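Local coordinates for protein multicopper oxidase (Uncultured bacterium, PDB 4E9X) that probably oxidises its substrates at a mononuclear copper site and passes the electrons to further copper ions, where dioxygen is reduced to water, at residues V136-I141 with D187-R192; I98-Y103 with R236-I241; R4-T9 with Y305-H310. All coordinates share one frame; numbering follows the deposited sequence. Where two conformers were deposited one is given.

How the contacts relate
Contacts 1 and 2 share a sheet of the second cupredoxin domain, in which strands 187-195 and 236-243 are neighbours; their centres lie about 11 Å apart, and Lys190 NZ forms a salt bridge of 2.7 Å with Asp238 OD2. Contact 2 ties this sheet to the first domain through side chains, and contact 3 joins the two sheets of that domain, about 19 Å from contact 2 between centres. Strand 101-104 of contact 2 and strand 306-308 of contact 3 belong to the same sheet. Contacts 1 and 3 do not touch. In contact 2 the Trp102 side chain lies about 4 Å from a copper ion, whereas that of Met8 in contact 3 is about 11 Å from one.

Contact 1: residues V136-I141 with D187-R192; sequences VTKDVI and DVVKIR
Strand residues Lys138 to Ile141 run parallel to Val189 to Arg192, pairing in that order, with axes 4.7 Å apart at closest and inclined by 19°. Lys190 makes two of the ladder bonds: its N donates to Lys138 O (2.8 Å), and its O accepts from Val140 N. Arg192 N to Val140 O continues the ladder. Ahead of the strand, Thr137 N bonds Val188 O. Thr137 OG1, set between the backbone N and the carbonyl carbon (chi1 62°), accepts from Val188 N (3.0 Å) and donates to Asp187 OD1 (2.7 Å) from above the carboxylate plane. A water links Asp187 OD2 to Lys138 NZ. On the face bearing Val140, its CG2 meets Val189 CG1 at 3.7 Å, and Ile191 lies alongside. On the other face Arg192 grips Asp139 side-on, NE to OD1 (2.8 Å) and NH2 to OD2 (2.9 Å), each oxygen using its syn lone pair, the carboxylate and guanidinium planes 26° apart, nearly coplanar. Lys190 CE lies over the guanidinium centre. Within this cupredoxin sheet, the twofold grip probably favours an ionised Asp139, while the charge of Lys190 is answered by Asp238 and Glu133.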
# COMPACT_ATOMS: atom_id res chain seq x y z
N VAL A 136 23.54 17.16 -3.90
CA VAL A 136 22.28 17.53 -4.53
C VAL A 136 22.36 18.92 -5.18
O VAL A 136 22.86 19.88 -4.58
CB VAL A 136 21.17 17.51 -3.46
CG1 VAL A 136 19.88 18.10 -4.00
CG2 VAL A 136 20.96 16.07 -3.00
N THR A 137 21.85 19.01 -6.41
CA THR A 137 21.83 20.26 -7.16
C THR A 137 20.40 20.76 -7.36
O THR A 137 20.20 21.91 -7.73
CB THR A 137 22.51 20.13 -8.52
OG1 THR A 137 21.77 19.17 -9.26
CG2 THR A 137 23.96 19.65 -8.36
N LYS A 138 19.41 19.93 -7.05
CA LYS A 138 18.02 20.36 -7.22
C LYS A 138 17.16 19.58 -6.23
O LYS A 138 17.33 18.36 -6.15
CB LYS A 138 17.56 20.05 -8.63
CG LYS A 138 16.19 20.68 -8.96
CD LYS A 138 15.69 20.15 -10.30
CE LYS A 138 16.65 20.43 -11.47
NZ LYS A 138 16.92 21.90 -11.52
N ASP A 139 16.32 20.28 -5.50
CA ASP A 139 15.43 19.71 -4.47
C ASP A 139 14.03 19.92 -4.93
O ASP A 139 13.71 21.02 -5.41
CB ASP A 139 15.80 20.39 -3.14
CG ASP A 139 15.29 19.72 -1.89
OD1 ASP A 139 14.55 18.73 -1.94
OD2 ASP A 139 15.68 20.23 -0.81
N VAL A 140 13.20 18.88 -4.86
CA VAL A 140 11.90 18.81 -5.50
C VAL A 140 10.87 18.27 -4.51
O VAL A 140 11.06 17.21 -3.95
CB VAL A 140 12.01 17.82 -6.69
CG1 VAL A 140 10.68 17.53 -7.40
CG2 VAL A 140 13.05 18.36 -7.71
N ILE A 141 9.78 19.01 -4.36
CA ILE A 141 8.65 18.58 -3.50
C ILE A 141 7.52 18.14 -4.37
O ILE A 141 7.07 18.90 -5.24
CB ILE A 141 8.25 19.75 -2.58
CG1 ILE A 141 9.28 19.87 -1.41
CG2 ILE A 141 6.82 19.62 -2.03
CD1 ILE A 141 9.18 21.14 -0.59
N ASP A 187 23.04 16.72 -13.11
CA ASP A 187 22.26 17.10 -11.92
C ASP A 187 22.12 15.90 -10.99
O ASP A 187 22.13 14.75 -11.40
CB ASP A 187 20.87 17.61 -12.33
CG ASP A 187 20.79 19.11 -12.53
OD1 ASP A 187 21.52 19.89 -11.85
OD2 ASP A 187 19.95 19.55 -13.36
N VAL A 188 21.96 16.23 -9.70
CA VAL A 188 21.68 15.23 -8.66
C VAL A 188 20.42 15.73 -7.99
O VAL A 188 20.41 16.79 -7.35
CB VAL A 188 22.85 15.16 -7.66
CG1 VAL A 188 22.51 14.13 -6.54
CG2 VAL A 188 24.11 14.79 -8.40
N VAL A 189 19.34 14.96 -8.18
CA VAL A 189 17.99 15.49 -7.87
C VAL A 189 17.47 14.79 -6.60
O VAL A 189 17.37 13.57 -6.59
CB VAL A 189 17.04 15.29 -9.03
CG1 VAL A 189 15.69 15.96 -8.75
CG2 VAL A 189 17.63 15.84 -10.34
N LYS A 190 17.11 15.59 -5.59
CA LYS A 190 16.45 15.02 -4.40
C LYS A 190 14.96 15.22 -4.63
O LYS A 190 14.55 16.37 -4.86
CB LYS A 190 16.96 15.73 -3.15
CG LYS A 190 16.18 15.32 -1.89
CD LYS A 190 16.82 16.00 -0.66
CE LYS A 190 16.27 15.57 0.65
NZ LYS A 190 16.68 14.20 1.09
N ILE A 191 14.17 14.14 -4.57
CA ILE A 191 12.70 14.27 -4.67
C ILE A 191 12.11 13.83 -3.33
O ILE A 191 12.45 12.76 -2.83
CB ILE A 191 12.13 13.49 -5.85
CG1 ILE A 191 12.79 14.01 -7.16
CG2 ILE A 191 10.63 13.67 -5.91
CD1 ILE A 191 13.08 12.94 -8.13
N ARG A 192 11.22 14.67 -2.83
CA ARG A 192 10.50 14.40 -1.58
C ARG A 192 9.05 14.16 -1.94
O ARG A 192 8.36 15.11 -2.36
CB ARG A 192 10.64 15.61 -0.66
CG ARG A 192 12.11 15.97 -0.35
CD ARG A 192 12.18 17.26 0.42
NE ARG A 192 13.50 17.90 0.50
CZ ARG A 192 14.18 17.98 1.62
NH1 ARG A 192 13.85 17.39 2.77
NH2 ARG A 192 15.33 18.68 1.59
O HOH W 1 18.78 21.99 -13.69

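Contact 2: residues I98-Y103 with R236-I241; sequences IGTLWY and RYDVII
Arg236 reaches from strand 236-243 to Thr100, Leu101 and Trp102. Its CB lies 4.1 Å from Thr100 CG2. CG comes closer to the same methyl, at 3.8 Å, as the two side chains run antiparallel alongside one another. The turn at chi2 (84°) sets CD obliquely against the indole of Trp102, 3.5 Å from CD1, and chi3 (62°) swings NE toward Thr100 O. Trp102 CD1 also sits over one face of the guanidinium, whose plane is inclined by 38° to the ring. NE donates to Thr100 O at 2.9 Å and NH2 donates to it at 3.2 Å, a side-on grip by two nitrogens on one carbonyl oxygen that lies near the guanidinium plane.

This contact joins the two cupredoxin domains of the chain at the corner where Thr100 leads into strand 101-104. The Trp102 side chain lies about 4 Å from a copper ion, its ring meeting those of the copper ligands His62 and His104. At the tip of Arg236, NH1 bonds Gly234 O, while NH2 passes Leu101 CD2 at 3.9 Å and forms a salt bridge with Asp227 of the second subunit, so the arginine also ties the domain junction to the assembly. Two residues further along the strand, Asp238 receives the hydroxyl of Thr100: OG1 donates to OD1 at 2.7 Å, to its syn lone pair. Thr100 OG1 is bonded by Arg192 NH1 as well. A water accepts from Thr100 N and donates to Asp238 OD2.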
# COMPACT_ATOMS: atom_id res chain seq x y z
N ILE A 98 14.44 16.25 12.38
CA ILE A 98 14.91 16.66 11.06
C ILE A 98 14.05 16.06 9.96
O ILE A 98 13.32 15.08 10.09
CB ILE A 98 16.38 16.20 10.91
CG1 ILE A 98 16.53 14.66 10.92
CG2 ILE A 98 17.26 16.82 11.97
CD1 ILE A 98 17.94 14.11 10.81
N GLY A 99 14.24 16.67 8.78
CA GLY A 99 13.85 16.03 7.51
C GLY A 99 12.62 16.61 6.87
O GLY A 99 12.15 17.72 7.18
N THR A 100 12.04 15.80 5.98
CA THR A 100 10.84 16.16 5.27
C THR A 100 9.62 15.96 6.17
O THR A 100 9.15 14.82 6.35
CB THR A 100 10.67 15.27 4.03
OG1 THR A 100 11.88 15.34 3.26
CG2 THR A 100 9.50 15.74 3.18
N LEU A 101 9.11 17.08 6.69
CA LEU A 101 7.89 17.06 7.49
C LEU A 101 6.79 17.78 6.72
O LEU A 101 7.00 18.24 5.57
CB LEU A 101 8.12 17.76 8.85
CG LEU A 101 9.43 17.37 9.55
CD1 LEU A 101 9.50 18.03 10.93
CD2 LEU A 101 9.60 15.88 9.70
N TRP A 102 5.61 17.91 7.32
CA TRP A 102 4.54 18.67 6.64
C TRP A 102 3.56 19.16 7.68
O TRP A 102 3.69 18.82 8.85
CB TRP A 102 3.88 17.85 5.56
CG TRP A 102 3.14 16.59 5.89
CD1 TRP A 102 3.59 15.50 6.57
CD2 TRP A 102 1.78 16.31 5.50
NE1 TRP A 102 2.57 14.55 6.62
CE2 TRP A 102 1.46 15.02 5.98
CE3 TRP A 102 0.79 17.01 4.78
CZ2 TRP A 102 0.20 14.46 5.77
CZ3 TRP A 102 -0.46 16.45 4.57
CH2 TRP A 102 -0.75 15.16 5.07
N TYR A 103 2.60 19.95 7.25
CA TYR A 103 1.66 20.52 8.21
C TYR A 103 0.29 20.44 7.52
O TYR A 103 0.19 20.51 6.28
CB TYR A 103 2.06 21.94 8.69
CG TYR A 103 2.06 22.95 7.54
CD1 TYR A 103 0.91 23.65 7.19
CD2 TYR A 103 3.23 23.19 6.83
CE1 TYR A 103 0.92 24.57 6.14
CE2 TYR A 103 3.27 24.10 5.75
CZ TYR A 103 2.12 24.76 5.44
OH TYR A 103 2.08 25.68 4.39
N ARG A 236 6.16 10.19 4.01
CA ARG A 236 7.07 10.84 3.06
C ARG A 236 8.18 9.86 2.73
O ARG A 236 8.62 9.04 3.54
CB ARG A 236 7.67 12.15 3.61
CG ARG A 236 6.65 13.29 3.69
CD ARG A 236 5.80 13.28 4.95
NE ARG A 236 6.63 13.44 6.13
CZ ARG A 236 6.51 12.75 7.28
NH1 ARG A 236 5.57 11.84 7.48
NH2 ARG A 236 7.39 13.00 8.27
N TYR A 237 8.64 9.96 1.47
CA TYR A 237 9.85 9.28 1.05
C TYR A 237 10.76 10.30 0.37
O TYR A 237 10.26 11.08 -0.45
CB TYR A 237 9.55 8.14 0.04
CG TYR A 237 8.88 7.00 0.77
CD1 TYR A 237 9.67 5.97 1.34
CD2 TYR A 237 7.48 6.92 0.91
CE1 TYR A 237 9.07 4.89 2.02
CE2 TYR A 237 6.89 5.87 1.58
CZ TYR A 237 7.69 4.87 2.14
OH TYR A 237 7.09 3.81 2.83
N ASP A 238 12.07 10.28 0.67
CA ASP A 238 13.01 11.07 -0.09
C ASP A 238 13.84 10.12 -0.92
O ASP A 238 14.27 9.08 -0.43
CB ASP A 238 13.99 11.86 0.78
CG ASP A 238 13.46 12.88 1.78
OD1 ASP A 238 12.25 12.95 2.03
OD2 ASP A 238 14.31 13.64 2.27
N VAL A 239 14.07 10.52 -2.18
CA VAL A 239 14.89 9.71 -3.07
C VAL A 239 15.92 10.65 -3.73
O VAL A 239 15.80 11.87 -3.71
CB VAL A 239 14.06 9.02 -4.16
CG1 VAL A 239 12.93 8.18 -3.51
CG2 VAL A 239 13.49 10.02 -5.18
N ILE A 240 16.94 10.02 -4.32
CA ILE A 240 17.92 10.69 -5.19
C ILE A 240 17.83 10.07 -6.57
O ILE A 240 17.86 8.84 -6.72
CB ILE A 240 19.36 10.50 -4.62
CG1 ILE A 240 19.52 11.14 -3.23
CG2 ILE A 240 20.37 11.04 -5.61
CD1 ILE A 240 19.44 12.66 -3.29
N ILE A 241 17.77 10.94 -7.58
CA ILE A 241 17.96 10.53 -8.97
C ILE A 241 19.24 11.17 -9.47
O ILE A 241 19.40 12.39 -9.37
CB ILE A 241 16.77 10.91 -9.87
CG1 ILE A 241 15.55 10.04 -9.51
CG2 ILE A 241 17.17 10.79 -11.35
CD1 ILE A 241 14.29 10.37 -10.28
O HOH W 2 14.28 14.16 4.93

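Contact 3: residues R4-T9 with Y305-H310; sequences REFDMT and YGMFDH
Phe6 and Met307 meet in a Met-aromatic contact between the two facing sheets of the first cupredoxin domain. Strand 4-9 belongs to one sheet and strand 306-308 forms an outer edge of the other, with axes 7.7 Å apart at closest and 25° from parallel. Met307 CB lies over a face of the Phe6 ring, offset toward the rim, and makes a CH-pi contact at 4.0 Å from the centroid. The sulfur takes a more oblique place: chi2 (-176°) extends the chain to SD, 5.3 Å from the same centroid, and the bend at chi3 (-83°) brings Met307 CE to 3.8 Å from Phe6 CB. The opposite face of the ring has the carbonyl carbon of Arg4 above it, also toward the rim. Phe6 CE1 lies 3.6 Å from Met307 N, and Phe6 CZ 3.8 Å from Gly306 CA, bringing the aromatic group against the backbone of the edge strand. Tyr305 CB sits over the centre of one guanidinium face, 3.5 Å from Arg4 CZ, while Arg4 NH2 reaches Tyr305 CD2 at 3.7 Å. Further out, Ile37 of the adjoining strand 36-40 touches both Phe6 and Met307. Asp43 fixes the Arg4 guanidinium by a salt bridge to NE. His38 meets the Tyr305 ring edge-to-face, and a hydrogen bond joins Tyr305 OH to Asp125 OD2.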
# COMPACT_ATOMS: atom_id res chain seq x y z
N ARG A 4 12.44 31.75 14.55
CA ARG A 4 11.85 32.03 13.24
C ARG A 4 10.34 32.10 13.43
O ARG A 4 9.74 31.11 13.78
CB ARG A 4 12.27 31.00 12.19
CG ARG A 4 13.78 30.88 12.08
CD ARG A 4 14.15 30.17 10.79
NE ARG A 4 15.61 29.99 10.76
CZ ARG A 4 16.39 30.93 10.20
NH1 ARG A 4 15.89 32.04 9.66
NH2 ARG A 4 17.70 30.76 10.18
N GLU A 5 9.83 33.29 13.19
CA GLU A 5 8.42 33.58 13.41
C GLU A 5 7.74 33.92 12.08
O GLU A 5 8.25 34.76 11.34
CB GLU A 5 8.30 34.80 14.37
CG GLU A 5 6.86 35.16 14.63
CD GLU A 5 6.68 36.06 15.82
OE1 GLU A 5 7.69 36.42 16.46
OE2 GLU A 5 5.53 36.42 16.16
N PHE A 6 6.60 33.29 11.84
CA PHE A 6 5.85 33.38 10.62
C PHE A 6 4.41 33.75 10.85
O PHE A 6 3.86 33.31 11.86
CB PHE A 6 5.88 32.01 9.89
CG PHE A 6 7.32 31.57 9.66
CD1 PHE A 6 8.24 32.34 8.97
CD2 PHE A 6 7.77 30.37 10.14
CE1 PHE A 6 9.53 31.95 8.74
CE2 PHE A 6 9.08 29.96 9.94
CZ PHE A 6 10.00 30.75 9.24
N ASP A 7 3.82 34.50 9.93
CA ASP A 7 2.41 34.85 10.05
C ASP A 7 1.67 34.14 8.90
O ASP A 7 2.04 34.33 7.73
CB ASP A 7 2.17 36.35 9.97
CG ASP A 7 2.67 37.12 11.17
OD1 ASP A 7 2.42 36.70 12.34
OD2 ASP A 7 3.33 38.20 11.04
N MET A 8 0.71 33.29 9.24
CA MET A 8 0.02 32.55 8.18
C MET A 8 -1.47 32.86 8.26
O MET A 8 -1.97 33.17 9.35
CB MET A 8 0.29 31.05 8.28
CG MET A 8 -0.28 30.20 7.14
SD MET A 8 0.18 28.45 7.43
CE MET A 8 1.61 28.85 8.45
N THR A 9 -2.17 32.83 7.14
CA THR A 9 -3.63 32.98 7.16
C THR A 9 -4.22 31.71 6.52
O THR A 9 -3.49 30.87 5.95
CB THR A 9 -4.18 34.17 6.39
OG1 THR A 9 -3.88 34.00 4.99
CG2 THR A 9 -3.51 35.46 6.90
N TYR A 305 16.48 30.08 4.68
CA TYR A 305 15.42 29.71 5.60
C TYR A 305 14.31 30.74 5.64
O TYR A 305 14.59 31.92 5.44
CB TYR A 305 16.02 29.50 7.02
CG TYR A 305 17.08 28.40 6.95
CD1 TYR A 305 16.69 27.13 6.51
CD2 TYR A 305 18.42 28.60 7.28
CE1 TYR A 305 17.62 26.09 6.42
CE2 TYR A 305 19.36 27.56 7.19
CZ TYR A 305 18.93 26.32 6.76
OH TYR A 305 19.82 25.24 6.65
N GLY A 306 13.10 30.31 5.92
CA GLY A 306 11.96 31.20 6.00
C GLY A 306 10.69 30.53 5.51
O GLY A 306 10.63 29.30 5.41
N MET A 307 9.68 31.34 5.22
CA MET A 307 8.39 30.86 4.73
C MET A 307 8.16 31.48 3.35
O MET A 307 8.32 32.71 3.14
CB MET A 307 7.24 31.12 5.69
CG MET A 307 5.87 30.82 5.03
SD MET A 307 4.51 31.25 6.18
CE MET A 307 4.48 29.81 7.16
N PHE A 308 7.82 30.66 2.36
CA PHE A 308 7.76 31.07 0.97
C PHE A 308 6.42 30.74 0.36
O PHE A 308 6.00 29.58 0.29
CB PHE A 308 8.85 30.35 0.11
CG PHE A 308 10.24 30.63 0.62
CD1 PHE A 308 10.99 31.62 -0.01
CD2 PHE A 308 10.75 29.91 1.69
CE1 PHE A 308 12.27 31.91 0.43
CE2 PHE A 308 12.02 30.26 2.14
CZ PHE A 308 12.78 31.24 1.51
N ASP A 309 5.73 31.80 -0.07
CA ASP A 309 4.53 31.65 -0.90
C ASP A 309 4.94 31.36 -2.35
O ASP A 309 6.11 31.53 -2.73
CB ASP A 309 3.63 32.88 -0.90
CG ASP A 309 2.92 33.17 0.40
OD1 ASP A 309 3.09 32.46 1.39
OD2 ASP A 309 2.19 34.21 0.44
N HIS A 310 3.99 30.91 -3.14
CA HIS A 310 4.28 30.73 -4.55
C HIS A 310 3.01 31.05 -5.33
O HIS A 310 1.94 30.42 -5.15
CB HIS A 310 4.74 29.31 -4.87
CG HIS A 310 4.94 29.10 -6.35
ND1 HIS A 310 5.61 30.05 -7.12
CD2 HIS A 310 4.59 28.06 -7.13
CE1 HIS A 310 5.63 29.57 -8.37
NE2 HIS A 310 5.01 28.39 -8.41